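PDB 4GEY: porin B from Pseudomonas putida, which probably forms a beta-barrel channel in the outer membrane through which glucose and related sugars are taken up. Local coordinates for residues 384-396 with 407-420. The protein carries 2 engineered substitutions. Residues are numbered along the deposited sequence; the frame is centred on the assembly and turned at random.
Sequences PLQRTEYNAELYY and RPNLQYIKSPGGVD. With DMU (decyl-beta-D-maltopyranoside), chain L; C8E ((hydroxyethyloxy)tri(ethyloxy)octane), chain D; C8E ((hydroxyethyloxy)tri(ethyloxy)octane), chain F.
Glu389 and Gln386 satisfy both backbone polar atoms of Gly417 from across the contact. Gly417 N donates to Glu389 OE2 (2.9 Å) from above the carboxylate plane, 42° out of it, while Gly417 O takes Gln386 NE2 on a lone pair at 2.9 Å. Next to it, Gly418 O accepts Arg387 N at 2.9 Å. Glu389 reaches Gly417 N with CG anti to the backbone N (chi1 172°) and the chain extended. Its OE1 accepts Asn391 ND2 through the anti lone pair at 2.9 Å, nearly straight at 174°; OE1 also takes Ser117 N, and OE2 Phe116 N. Replacing Glu389 by alanine would probably leave Gly417 N, Phe116 N and Ser117 N without their carboxylate acceptor and cost the Asn391 amide one bond. The strands form an antiparallel hairpin of the porin barrel: paired backbone bonds join Tyr390 to Lys414, Ala392 to Tyr412 and Leu394 to Leu410. The face bearing Asn391, Glu393 and Gln411 is rich in polar groups: Gln411 NE2 donates to Asn409 OD1 at 3.1 Å, its OE1 accepts Asn167 ND2, and Glu393 receives Gln166 N and Asn167 N. The face of Tyr390, Ala392 and Leu394 meets detergent, as expected of a membrane-facing surface: Tyr390 packs beside Lys414 (CD1 to CD 3.7 Å), with decylmaltoside C28 over its ring. In the loop beyond, Asp420 OD2 accepts the sugar hydroxyl O6 at 2.9 Å.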
ATOM      1  N   PRO A 384       8.574 -22.901 -10.195  1.00 31.36           N
ATOM      2  CA  PRO A 384       9.674 -22.188  -9.528  1.00 32.52           C
ATOM      3  C   PRO A 384       9.620 -22.240  -8.015  1.00 31.83           C
ATOM      4  O   PRO A 384       8.540 -22.186  -7.435  1.00 38.01           O
ATOM      5  CB  PRO A 384       9.507 -20.750 -10.018  1.00 25.91           C
ATOM      6  CG  PRO A 384       8.934 -20.923 -11.412  1.00 31.29           C
ATOM      7  CD  PRO A 384       7.986 -22.111 -11.294  1.00 33.32           C
ATOM      8  N   LEU A 385      10.796 -22.364  -7.401  1.00 31.93           N
ATOM      9  CA  LEU A 385      10.933 -22.417  -5.957  1.00 27.02           C
ATOM     10  C   LEU A 385      11.016 -20.995  -5.440  1.00 32.59           C
ATOM     11  O   LEU A 385      11.977 -20.271  -5.718  1.00 35.10           O
ATOM     12  CB  LEU A 385      12.191 -23.204  -5.561  1.00 33.39           C
ATOM     13  CG  LEU A 385      12.316 -24.685  -5.972  1.00 32.31           C
ATOM     14  CD1 LEU A 385      13.358 -25.367  -5.122  1.00 29.66           C
ATOM     15  CD2 LEU A 385      10.993 -25.430  -5.863  1.00 29.31           C
ATOM     16  N   GLN A 386       9.994 -20.584  -4.706  1.00 32.59           N
ATOM     17  CA  GLN A 386       9.938 -19.216  -4.216  1.00 30.98           C
ATOM     18  C   GLN A 386      10.537 -19.092  -2.829  1.00 29.18           C
ATOM     19  O   GLN A 386      10.091 -19.744  -1.893  1.00 33.41           O
ATOM     20  CB  GLN A 386       8.509 -18.706  -4.230  1.00 29.04           C
ATOM     21  CG  GLN A 386       7.967 -18.559  -5.613  1.00 24.37           C
ATOM     22  CD  GLN A 386       6.586 -17.965  -5.619  1.00 34.66           C
ATOM     23  OE1 GLN A 386       5.615 -18.623  -5.243  1.00 34.14           O
ATOM     24  NE2 GLN A 386       6.485 -16.712  -6.051  1.00 36.52           N
ATOM     25  N   ARG A 387      11.550 -18.236  -2.711  1.00 34.11           N
ATOM     26  CA  ARG A 387      12.340 -18.137  -1.490  1.00 39.37           C
ATOM     27  C   ARG A 387      12.300 -16.737  -0.855  1.00 24.32           C
ATOM     28  O   ARG A 387      11.559 -16.518   0.091  1.00 33.99           O
ATOM     29  CB  ARG A 387      13.775 -18.635  -1.739  1.00 38.13           C
ATOM     30  CG  ARG A 387      13.842 -19.755  -2.790  1.00 40.42           C
ATOM     31  CD  ARG A 387      15.265 -20.234  -3.084  1.00 40.93           C
ATOM     32  NE  ARG A 387      15.619 -21.422  -2.309  1.00 42.18           N
ATOM     33  CZ  ARG A 387      15.864 -22.616  -2.836  1.00 45.03           C
ATOM     34  NH1 ARG A 387      15.809 -22.800  -4.149  1.00 37.21           N
ATOM     35  NH2 ARG A 387      16.172 -23.632  -2.040  1.00 53.82           N
ATOM     36  N   THR A 388      13.086 -15.793  -1.353  1.00 40.32           N
ATOM     37  CA  THR A 388      13.124 -14.462  -0.740  1.00 32.53           C
ATOM     38  C   THR A 388      13.403 -13.397  -1.787  1.00 30.23           C
ATOM     39  O   THR A 388      14.369 -13.500  -2.537  1.00 39.28           O
ATOM     40  CB  THR A 388      14.206 -14.360   0.350  1.00 35.66           C
ATOM     41  OG1 THR A 388      14.117 -15.485   1.238  1.00 36.98           O
ATOM     42  CG2 THR A 388      14.043 -13.077   1.141  1.00 28.79           C
ATOM     43  N   GLU A 389      12.547 -12.383  -1.828  1.00 29.58           N
ATOM     44  CA  GLU A 389      12.649 -11.293  -2.784  1.00 28.05           C
ATOM     45  C   GLU A 389      13.117 -10.061  -2.032  1.00 30.99           C
ATOM     46  O   GLU A 389      12.648  -9.784  -0.920  1.00 30.48           O
ATOM     47  CB  GLU A 389      11.284 -11.024  -3.415  1.00 27.69           C
ATOM     48  CG  GLU A 389      11.203  -9.780  -4.289  1.00 31.96           C
ATOM     49  CD  GLU A 389       9.788  -9.518  -4.840  1.00 37.73           C
ATOM     50  OE1 GLU A 389       9.351  -8.349  -4.836  1.00 39.66           O
ATOM     51  OE2 GLU A 389       9.110 -10.473  -5.282  1.00 35.10           O
ATOM     52  N   TYR A 390      14.055  -9.331  -2.627  1.00 22.82           N
ATOM     53  CA  TYR A 390      14.498  -8.070  -2.048  1.00 23.78           C
ATOM     54  C   TYR A 390      14.162  -6.924  -2.993  1.00 26.50           C
ATOM     55  O   TYR A 390      14.198  -7.089  -4.216  1.00 27.02           O
ATOM     56  CB  TYR A 390      16.002  -8.093  -1.744  1.00 25.78           C
ATOM     57  CG  TYR A 390      16.380  -9.050  -0.635  1.00 28.97           C
ATOM     58  CD1 TYR A 390      16.452 -10.418  -0.869  1.00 30.65           C
ATOM     59  CD2 TYR A 390      16.672  -8.587   0.643  1.00 27.48           C
ATOM     60  CE1 TYR A 390      16.802 -11.302   0.139  1.00 35.15           C
ATOM     61  CE2 TYR A 390      17.026  -9.462   1.657  1.00 32.54           C
ATOM     62  CZ  TYR A 390      17.085 -10.819   1.396  1.00 34.51           C
ATOM     63  OH  TYR A 390      17.420 -11.701   2.383  1.00 32.17           O
ATOM     64  N   ASN A 391      13.821  -5.770  -2.426  1.00 22.92           N
ATOM     65  CA  ASN A 391      13.575  -4.579  -3.228  1.00 23.78           C
ATOM     66  C   ASN A 391      14.361  -3.432  -2.654  1.00 31.88           C
ATOM     67  O   ASN A 391      14.521  -3.337  -1.429  1.00 37.79           O
ATOM     68  CB  ASN A 391      12.096  -4.191  -3.225  1.00 21.97           C
ATOM     69  CG  ASN A 391      11.231  -5.120  -4.059  1.00 30.02           C
ATOM     70  OD1 ASN A 391      10.747  -4.746  -5.137  1.00 27.50           O
ATOM     71  ND2 ASN A 391      11.006  -6.327  -3.554  1.00 29.38           N
ATOM     72  N   ALA A 392      14.841  -2.553  -3.530  1.00 27.68           N
ATOM     73  CA  ALA A 392      15.457  -1.315  -3.082  1.00 25.54           C
ATOM     74  C   ALA A 392      15.141  -0.165  -4.029  1.00 32.91           C
ATOM     75  O   ALA A 392      15.098  -0.340  -5.253  1.00 34.66           O
ATOM     76  CB  ALA A 392      16.956  -1.482  -2.909  1.00 21.80           C
ATOM     77  N   GLU A 393      14.915   1.012  -3.455  1.00 31.46           N
ATOM     78  CA  GLU A 393      14.694   2.207  -4.253  1.00 22.84           C
ATOM     79  C   GLU A 393      15.532   3.378  -3.747  1.00 21.71           C
ATOM     80  O   GLU A 393      15.672   3.604  -2.546  1.00 29.39           O
ATOM     81  CB  GLU A 393      13.203   2.570  -4.264  1.00 25.16           C
ATOM     82  CG  GLU A 393      12.831   3.808  -5.099  1.00 28.02           C
ATOM     83  CD  GLU A 393      11.312   4.048  -5.175  1.00 28.05           C
ATOM     84  OE1 GLU A 393      10.540   3.087  -4.940  1.00 28.39           O
ATOM     85  OE2 GLU A 393      10.886   5.193  -5.464  1.00 30.08           O
ATOM     86  N   LEU A 394      16.116   4.112  -4.676  1.00 29.56           N
ATOM     87  CA  LEU A 394      16.714   5.395  -4.351  1.00 31.96           C
ATOM     88  C   LEU A 394      16.017   6.433  -5.229  1.00 38.92           C
ATOM     89  O   LEU A 394      15.904   6.241  -6.445  1.00 32.06           O
ATOM     90  CB  LEU A 394      18.213   5.365  -4.616  1.00 25.15           C
ATOM     91  CG  LEU A 394      18.888   6.723  -4.777  1.00 27.24           C
ATOM     92  CD1 LEU A 394      18.833   7.480  -3.462  1.00 24.46           C
ATOM     93  CD2 LEU A 394      20.332   6.584  -5.303  1.00 25.11           C
ATOM     94  N   TYR A 395      15.519   7.509  -4.625  1.00 22.85           N
ATOM     95  CA  TYR A 395      14.830   8.521  -5.412  1.00 27.28           C
ATOM     96  C   TYR A 395      15.246   9.945  -5.076  1.00 29.54           C
ATOM     97  O   TYR A 395      15.880  10.195  -4.051  1.00 26.68           O
ATOM     98  CB  TYR A 395      13.299   8.351  -5.340  1.00 28.06           C
ATOM     99  CG  TYR A 395      12.608   8.810  -4.053  1.00 27.65           C
ATOM    100  CD1 TYR A 395      12.506  10.157  -3.732  1.00 29.64           C
ATOM    101  CD2 TYR A 395      12.005   7.901  -3.204  1.00 29.61           C
ATOM    102  CE1 TYR A 395      11.877  10.576  -2.604  1.00 29.20           C
ATOM    103  CE2 TYR A 395      11.356   8.317  -2.056  1.00 32.82           C
ATOM    104  CZ  TYR A 395      11.299   9.660  -1.762  1.00 34.59           C
ATOM    105  OH  TYR A 395      10.666  10.113  -0.621  1.00 36.91           O
ATOM    106  N   TYR A 396      14.872  10.875  -5.952  1.00 30.80           N
ATOM    107  CA  TYR A 396      15.063  12.303  -5.702  1.00 32.96           C
ATOM    108  C   TYR A 396      13.769  13.026  -6.081  1.00 33.98           C
ATOM    109  O   TYR A 396      13.308  12.929  -7.217  1.00 32.63           O
ATOM    110  CB  TYR A 396      16.258  12.869  -6.492  1.00 25.76           C
ATOM    111  CG  TYR A 396      16.552  14.311  -6.129  1.00 35.51           C
ATOM    112  CD1 TYR A 396      15.738  15.346  -6.591  1.00 35.07           C
ATOM    113  CD2 TYR A 396      17.624  14.646  -5.298  1.00 39.56           C
ATOM    114  CE1 TYR A 396      15.982  16.669  -6.235  1.00 37.75           C
ATOM    115  CE2 TYR A 396      17.881  15.972  -4.941  1.00 28.25           C
ATOM    116  CZ  TYR A 396      17.050  16.970  -5.410  1.00 33.16           C
ATOM    117  OH  TYR A 396      17.268  18.277  -5.075  1.00 35.09           O
ATOM    118  N   ARG A 407       9.467  12.880  -9.144  1.00 32.67           N
ATOM    119  CA  ARG A 407      10.602  12.120  -8.593  1.00 31.69           C
ATOM    120  C   ARG A 407      11.114  10.955  -9.407  1.00 31.06           C
ATOM    121  O   ARG A 407      10.525   9.883  -9.417  1.00 30.75           O
ATOM    122  CB  ARG A 407      10.433  11.720  -7.111  1.00 29.48           C
ATOM    123  CG  ARG A 407       9.096  11.250  -6.694  1.00 32.87           C
ATOM    124  CD  ARG A 407       9.162  10.701  -5.285  1.00 37.41           C
ATOM    125  NE  ARG A 407       9.101  11.744  -4.269  1.00 41.17           N
ATOM    126  CZ  ARG A 407       7.974  12.333  -3.878  1.00 45.35           C
ATOM    127  NH1 ARG A 407       6.821  11.981  -4.431  1.00 49.48           N
ATOM    128  NH2 ARG A 407       7.993  13.272  -2.943  1.00 22.86           N
ATOM    129  N   PRO A 408      12.231  11.179 -10.107  1.00 34.00           N
ATOM    130  CA  PRO A 408      12.971  10.073 -10.712  1.00 31.43           C
ATOM    131  C   PRO A 408      13.464   9.132  -9.626  1.00 31.66           C
ATOM    132  O   PRO A 408      13.786   9.561  -8.506  1.00 32.65           O
ATOM    133  CB  PRO A 408      14.160  10.769 -11.384  1.00 30.01           C
ATOM    134  CG  PRO A 408      14.223  12.144 -10.768  1.00 25.47           C
ATOM    135  CD  PRO A 408      12.807  12.489 -10.455  1.00 30.75           C
ATOM    136  N   ASN A 409      13.520   7.852  -9.958  1.00 33.79           N
ATOM    137  CA  ASN A 409      14.009   6.862  -9.020  1.00 30.48           C
ATOM    138  C   ASN A 409      14.729   5.717  -9.706  1.00 25.71           C
ATOM    139  O   ASN A 409      14.589   5.501 -10.914  1.00 28.21           O
ATOM    140  CB  ASN A 409      12.867   6.334  -8.157  1.00 21.92           C
ATOM    141  CG  ASN A 409      11.736   5.760  -8.979  1.00 29.92           C
ATOM    142  OD1 ASN A 409      11.624   4.543  -9.139  1.00 33.65           O
ATOM    143  ND2 ASN A 409      10.883   6.634  -9.502  1.00 28.17           N
ATOM    144  N   LEU A 410      15.506   4.993  -8.912  1.00 31.82           N
ATOM    145  CA  LEU A 410      16.230   3.821  -9.366  1.00 34.51           C
ATOM    146  C   LEU A 410      15.814   2.676  -8.466  1.00 33.64           C
ATOM    147  O   LEU A 410      15.902   2.777  -7.244  1.00 35.78           O
ATOM    148  CB  LEU A 410      17.732   4.049  -9.224  1.00 33.89           C
ATOM    149  CG  LEU A 410      18.632   4.141 -10.449  1.00 36.70           C
ATOM    150  CD1 LEU A 410      19.446   5.415 -10.386  1.00 33.65           C
ATOM    151  CD2 LEU A 410      19.565   2.956 -10.474  1.00 47.46           C
ATOM    152  N   GLN A 411      15.369   1.582  -9.068  1.00 38.11           N
ATOM    153  CA  GLN A 411      14.913   0.426  -8.305  1.00 29.40           C
ATOM    154  C   GLN A 411      15.751  -0.794  -8.605  1.00 30.67           C
ATOM    155  O   GLN A 411      16.132  -1.017  -9.756  1.00 38.88           O
ATOM    156  CB  GLN A 411      13.463   0.126  -8.641  1.00 23.84           C
ATOM    157  CG  GLN A 411      12.504   1.130  -8.063  1.00 29.81           C
ATOM    158  CD  GLN A 411      11.092   0.828  -8.448  1.00 31.75           C
ATOM    159  OE1 GLN A 411      10.554  -0.202  -8.062  1.00 40.52           O
ATOM    160  NE2 GLN A 411      10.475   1.718  -9.217  1.00 31.71           N
ATOM    161  N   TYR A 412      16.027  -1.583  -7.568  1.00 31.15           N
ATOM    162  CA  TYR A 412      16.812  -2.805  -7.701  1.00 21.83           C
ATOM    163  C   TYR A 412      16.085  -3.956  -7.050  1.00 27.01           C
ATOM    164  O   TYR A 412      15.641  -3.850  -5.907  1.00 33.68           O
ATOM    165  CB  TYR A 412      18.174  -2.647  -7.033  1.00 33.64           C
ATOM    166  CG  TYR A 412      19.210  -3.664  -7.484  1.00 35.99           C
ATOM    167  CD1 TYR A 412      19.711  -3.644  -8.785  1.00 36.10           C
ATOM    168  CD2 TYR A 412      19.700  -4.623  -6.611  1.00 34.91           C
ATOM    169  CE1 TYR A 412      20.663  -4.561  -9.198  1.00 38.25           C
ATOM    170  CE2 TYR A 412      20.655  -5.549  -7.020  1.00 34.39           C
ATOM    171  CZ  TYR A 412      21.132  -5.514  -8.312  1.00 38.36           C
ATOM    172  OH  TYR A 412      22.074  -6.434  -8.724  1.00 35.56           O
ATOM    173  N   ILE A 413      15.983  -5.070  -7.766  1.00 26.55           N
ATOM    174  CA  ILE A 413      15.213  -6.215  -7.299  1.00 28.05           C
ATOM    175  C   ILE A 413      16.008  -7.520  -7.355  1.00 32.85           C
ATOM    176  O   ILE A 413      16.390  -7.985  -8.428  1.00 34.89           O
ATOM    177  CB  ILE A 413      13.938  -6.381  -8.135  1.00 23.94           C
ATOM    178  CG1 ILE A 413      13.220  -5.044  -8.259  1.00 26.48           C
ATOM    179  CG2 ILE A 413      13.006  -7.383  -7.501  1.00 21.68           C
ATOM    180  CD1 ILE A 413      12.362  -4.988  -9.447  1.00 34.91           C
ATOM    181  N   LYS A 414      16.241  -8.111  -6.189  1.00 30.57           N
ATOM    182  CA  LYS A 414      16.964  -9.363  -6.092  1.00 29.43           C
ATOM    183  C   LYS A 414      15.972 -10.507  -5.958  1.00 34.42           C
ATOM    184  O   LYS A 414      15.120 -10.490  -5.066  1.00 38.39           O
ATOM    185  CB  LYS A 414      17.890  -9.339  -4.881  1.00 32.83           C
ATOM    186  CG  LYS A 414      18.895 -10.474  -4.861  1.00 42.43           C
ATOM    187  CD  LYS A 414      18.798 -11.278  -3.575  1.00 43.48           C
ATOM    188  CE  LYS A 414      18.459 -12.735  -3.852  1.00 42.65           C
ATOM    189  NZ  LYS A 414      19.497 -13.455  -4.639  1.00 41.37           N
ATOM    190  N   SER A 415      16.087 -11.496  -6.840  1.00 31.70           N
ATOM    191  CA  SER A 415      15.125 -12.592  -6.899  1.00 33.11           C
ATOM    192  C   SER A 415      13.678 -12.108  -6.966  1.00 30.05           C
ATOM    193  O   SER A 415      12.953 -12.164  -5.973  1.00 35.18           O
ATOM    194  CB  SER A 415      15.290 -13.535  -5.706  1.00 35.47           C
ATOM    195  OG  SER A 415      16.567 -14.139  -5.715  1.00 39.87           O
ATOM    196  N   PRO A 416      13.261 -11.619  -8.137  1.00 28.55           N
ATOM    197  CA  PRO A 416      11.855 -11.324  -8.394  1.00 28.51           C
ATOM    198  C   PRO A 416      11.008 -12.552  -8.095  1.00 34.31           C
ATOM    199  O   PRO A 416      11.391 -13.667  -8.473  1.00 36.35           O
ATOM    200  CB  PRO A 416      11.849 -11.024  -9.887  1.00 26.44           C
ATOM    201  CG  PRO A 416      13.181 -10.449 -10.131  1.00 27.42           C
ATOM    202  CD  PRO A 416      14.107 -11.264  -9.286  1.00 26.14           C
ATOM    203  N   GLY A 417       9.892 -12.350  -7.400  1.00 32.40           N
ATOM    204  CA  GLY A 417       9.037 -13.449  -6.991  1.00 29.05           C
ATOM    205  C   GLY A 417       9.689 -14.455  -6.058  1.00 32.55           C
ATOM    206  O   GLY A 417       9.152 -15.545  -5.842  1.00 39.71           O
ATOM    207  N   GLY A 418      10.840 -14.097  -5.495  1.00 32.11           N
ATOM    208  CA  GLY A 418      11.563 -14.995  -4.608  1.00 32.70           C
ATOM    209  C   GLY A 418      12.379 -16.029  -5.374  1.00 38.44           C
ATOM    210  O   GLY A 418      13.003 -16.916  -4.781  1.00 24.08           O
ATOM    211  N   VAL A 419      12.393 -15.898  -6.696  1.00 23.41           N
ATOM    212  CA  VAL A 419      13.013 -16.901  -7.538  1.00 30.58           C
ATOM    213  C   VAL A 419      14.467 -16.590  -7.862  1.00 35.74           C
ATOM    214  O   VAL A 419      14.770 -15.713  -8.677  1.00 37.02           O
ATOM    215  CB  VAL A 419      12.223 -17.113  -8.820  1.00 31.56           C
ATOM    216  CG1 VAL A 419      12.862 -18.212  -9.645  1.00 28.89           C
ATOM    217  CG2 VAL A 419      10.800 -17.469  -8.472  1.00 36.86           C
ATOM    218  N   ASP A 420      15.365 -17.343  -7.230  1.00 36.97           N
ATOM    219  CA  ASP A 420      16.793 -17.129  -7.393  1.00 34.55           C
ATOM    220  C   ASP A 420      17.262 -17.326  -8.821  1.00 35.76           C
ATOM    221  O   ASP A 420      18.328 -16.844  -9.202  1.00 44.49           O
ATOM    222  CB  ASP A 420      17.564 -18.043  -6.461  1.00 32.96           C
ATOM    223  CG  ASP A 420      17.429 -17.629  -5.021  1.00 34.02           C
ATOM    224  OD1 ASP A 420      17.055 -16.464  -4.768  1.00 43.70           O
ATOM    225  OD2 ASP A 420      17.699 -18.463  -4.141  1.00 31.54           O
TER
HETATM  226  C1  DMU L 511      19.193 -15.502  -1.050  1.00 64.17           C
HETATM  227  C2  DMU L 511      18.607 -16.821  -1.146  1.00 60.72           C
HETATM  228  C3  DMU L 511      19.445 -18.023  -1.395  1.00 53.45           C
HETATM  229  C4  DMU L 511      20.944 -17.841  -1.061  1.00 54.88           C
HETATM  230  O5  DMU L 511      21.373 -16.450  -1.578  1.00 56.09           O
HETATM  231  C6  DMU L 511      20.645 -15.390  -0.928  1.00 58.43           C
HETATM  232  O7  DMU L 511      18.962 -19.142  -0.614  1.00 56.73           O
HETATM  233  O16 DMU L 511      21.155 -14.128  -1.386  1.00 49.10           O
HETATM  234  C18 DMU L 511      21.536 -13.153  -0.415  1.00 39.22           C
HETATM  235  C19 DMU L 511      21.711 -11.687  -0.891  1.00 54.00           C
HETATM  236  C22 DMU L 511      20.671 -10.587  -0.464  1.00 37.36           C
HETATM  237  C25 DMU L 511      20.922  -9.176  -1.001  1.00 35.68           C
HETATM  238  C28 DMU L 511      19.844  -8.113  -0.921  1.00 32.38           C
HETATM  239  C31 DMU L 511      19.939  -6.966  -1.907  1.00 38.94           C
HETATM  240  C34 DMU L 511      19.097  -5.725  -1.703  1.00 41.77           C
HETATM  241  C37 DMU L 511      18.555  -5.019  -2.907  1.00 31.49           C
HETATM  242  O49 DMU L 511      18.542 -14.846   0.119  1.00 69.34           O
HETATM  243  O55 DMU L 511      17.464 -16.735  -2.073  1.00 67.57           O
HETATM  244  C57 DMU L 511      21.750 -18.803  -1.569  1.00 54.27           C
HETATM  245  O61 DMU L 511      23.012 -18.415  -1.990  1.00 53.26           O
HETATM  246  C5  DMU L 511      19.010 -21.546  -0.531  1.00 49.83           C
HETATM  247  C7  DMU L 511      20.089 -22.335  -1.036  1.00 61.34           C
HETATM  248  C8  DMU L 511      19.983 -22.629  -2.470  1.00 62.68           C
HETATM  249  C9  DMU L 511      19.942 -21.342  -3.341  1.00 53.31           C
HETATM  250  O1  DMU L 511      19.145 -20.238  -2.630  1.00 58.57           O
HETATM  251  C10 DMU L 511      18.634 -20.337  -1.279  1.00 54.94           C
HETATM  252  O2  DMU L 511      21.081 -23.389  -2.884  1.00 61.84           O
HETATM  253  O3  DMU L 511      19.294 -21.205   0.869  1.00 42.86           O
HETATM  254  O4  DMU L 511      20.101 -23.589  -0.287  1.00 63.41           O
HETATM  255  C11 DMU L 511      19.391 -21.571  -4.518  1.00 44.26           C
HETATM  256  O6  DMU L 511      19.298 -20.512  -5.403  1.00 35.76           O
HETATM  257  C1  C8E D 503      14.547   8.520 -14.254  1.00 50.21           C
HETATM  258  C2  C8E D 503      15.589   7.435 -13.996  1.00 52.18           C
HETATM  259  C3  C8E D 503      16.904   8.049 -13.523  1.00 57.97           C
HETATM  260  C4  C8E D 503      17.264   7.507 -12.142  1.00 62.28           C
HETATM  261  C5  C8E D 503      17.042   8.536 -11.028  1.00 67.24           C
HETATM  262  C6  C8E D 503      18.268   8.724 -10.131  1.00 63.75           C
HETATM  263  C7  C8E D 503      17.885   9.034  -8.685  1.00 59.25           C
HETATM  264  C8  C8E D 503      19.064   8.790  -7.749  1.00 65.65           C
HETATM  265  O9  C8E D 503      19.754   9.986  -7.410  1.00 75.09           O
HETATM  266  C10 C8E D 503      19.775  10.282  -6.020  1.00 73.44           C
HETATM  267  C11 C8E D 503      21.072  10.996  -5.610  1.00 74.09           C
HETATM  268  O12 C8E D 503      21.329  12.179  -6.355  1.00 80.75           O
HETATM  269  C13 C8E D 503      21.937  13.204  -5.571  1.00 79.97           C
HETATM  270  C14 C8E D 503      21.687  14.609  -6.142  1.00 77.89           C
HETATM  271  O15 C8E D 503      22.730  15.509  -5.795  1.00 79.32           O
HETATM  272  C16 C8E D 503      22.278  16.695  -5.161  1.00 78.53           C
HETATM  273  C17 C8E D 503      22.611  17.956  -5.964  1.00 79.99           C
HETATM  274  O18 C8E D 503      22.132  19.117  -5.298  1.00 77.81           O
HETATM  275  C19 C8E D 503      23.131  20.033  -4.882  1.00 70.24           C
HETATM  276  C20 C8E D 503      22.527  21.436  -4.853  1.00 65.88           C
HETATM  277  O21 C8E D 503      23.452  22.416  -5.271  1.00 66.45           O
HETATM  278  C7  C8E F 505      18.586   1.148  -5.447  1.00 50.04           C
HETATM  279  C8  C8E F 505      19.326   1.215  -6.779  1.00 50.05           C
HETATM  280  O9  C8E F 505      20.624   0.698  -6.593  1.00 52.09           O
HETATM  281  C10 C8E F 505      21.092  -0.087  -7.668  1.00 52.87           C
HETATM  282  C11 C8E F 505      22.463  -0.664  -7.320  1.00 54.77           C
HETATM  283  O12 C8E F 505      22.886  -1.564  -8.322  1.00 59.07           O
HETATM  284  C13 C8E F 505      23.678  -2.599  -7.772  1.00 62.73           C
HETATM  285  C14 C8E F 505      24.416  -3.398  -8.846  1.00 64.53           C
HETATM  286  O15 C8E F 505      25.587  -3.931  -8.263  1.00 72.99           O
HETATM  287  C16 C8E F 505      25.483  -5.299  -7.916  1.00 77.31           C
HETATM  288  C17 C8E F 505      25.462  -6.175  -9.167  1.00 83.90           C
HETATM  289  O18 C8E F 505      26.754  -6.192  -9.735  1.00 88.51           O
HETATM  290  C19 C8E F 505      27.497  -7.334  -9.369  1.00 90.17           C
HETATM  291  C20 C8E F 505      28.642  -7.490 -10.362  1.00 89.95           C
HETATM  292  O21 C8E F 505      28.823  -6.274 -11.065  1.00 86.61           O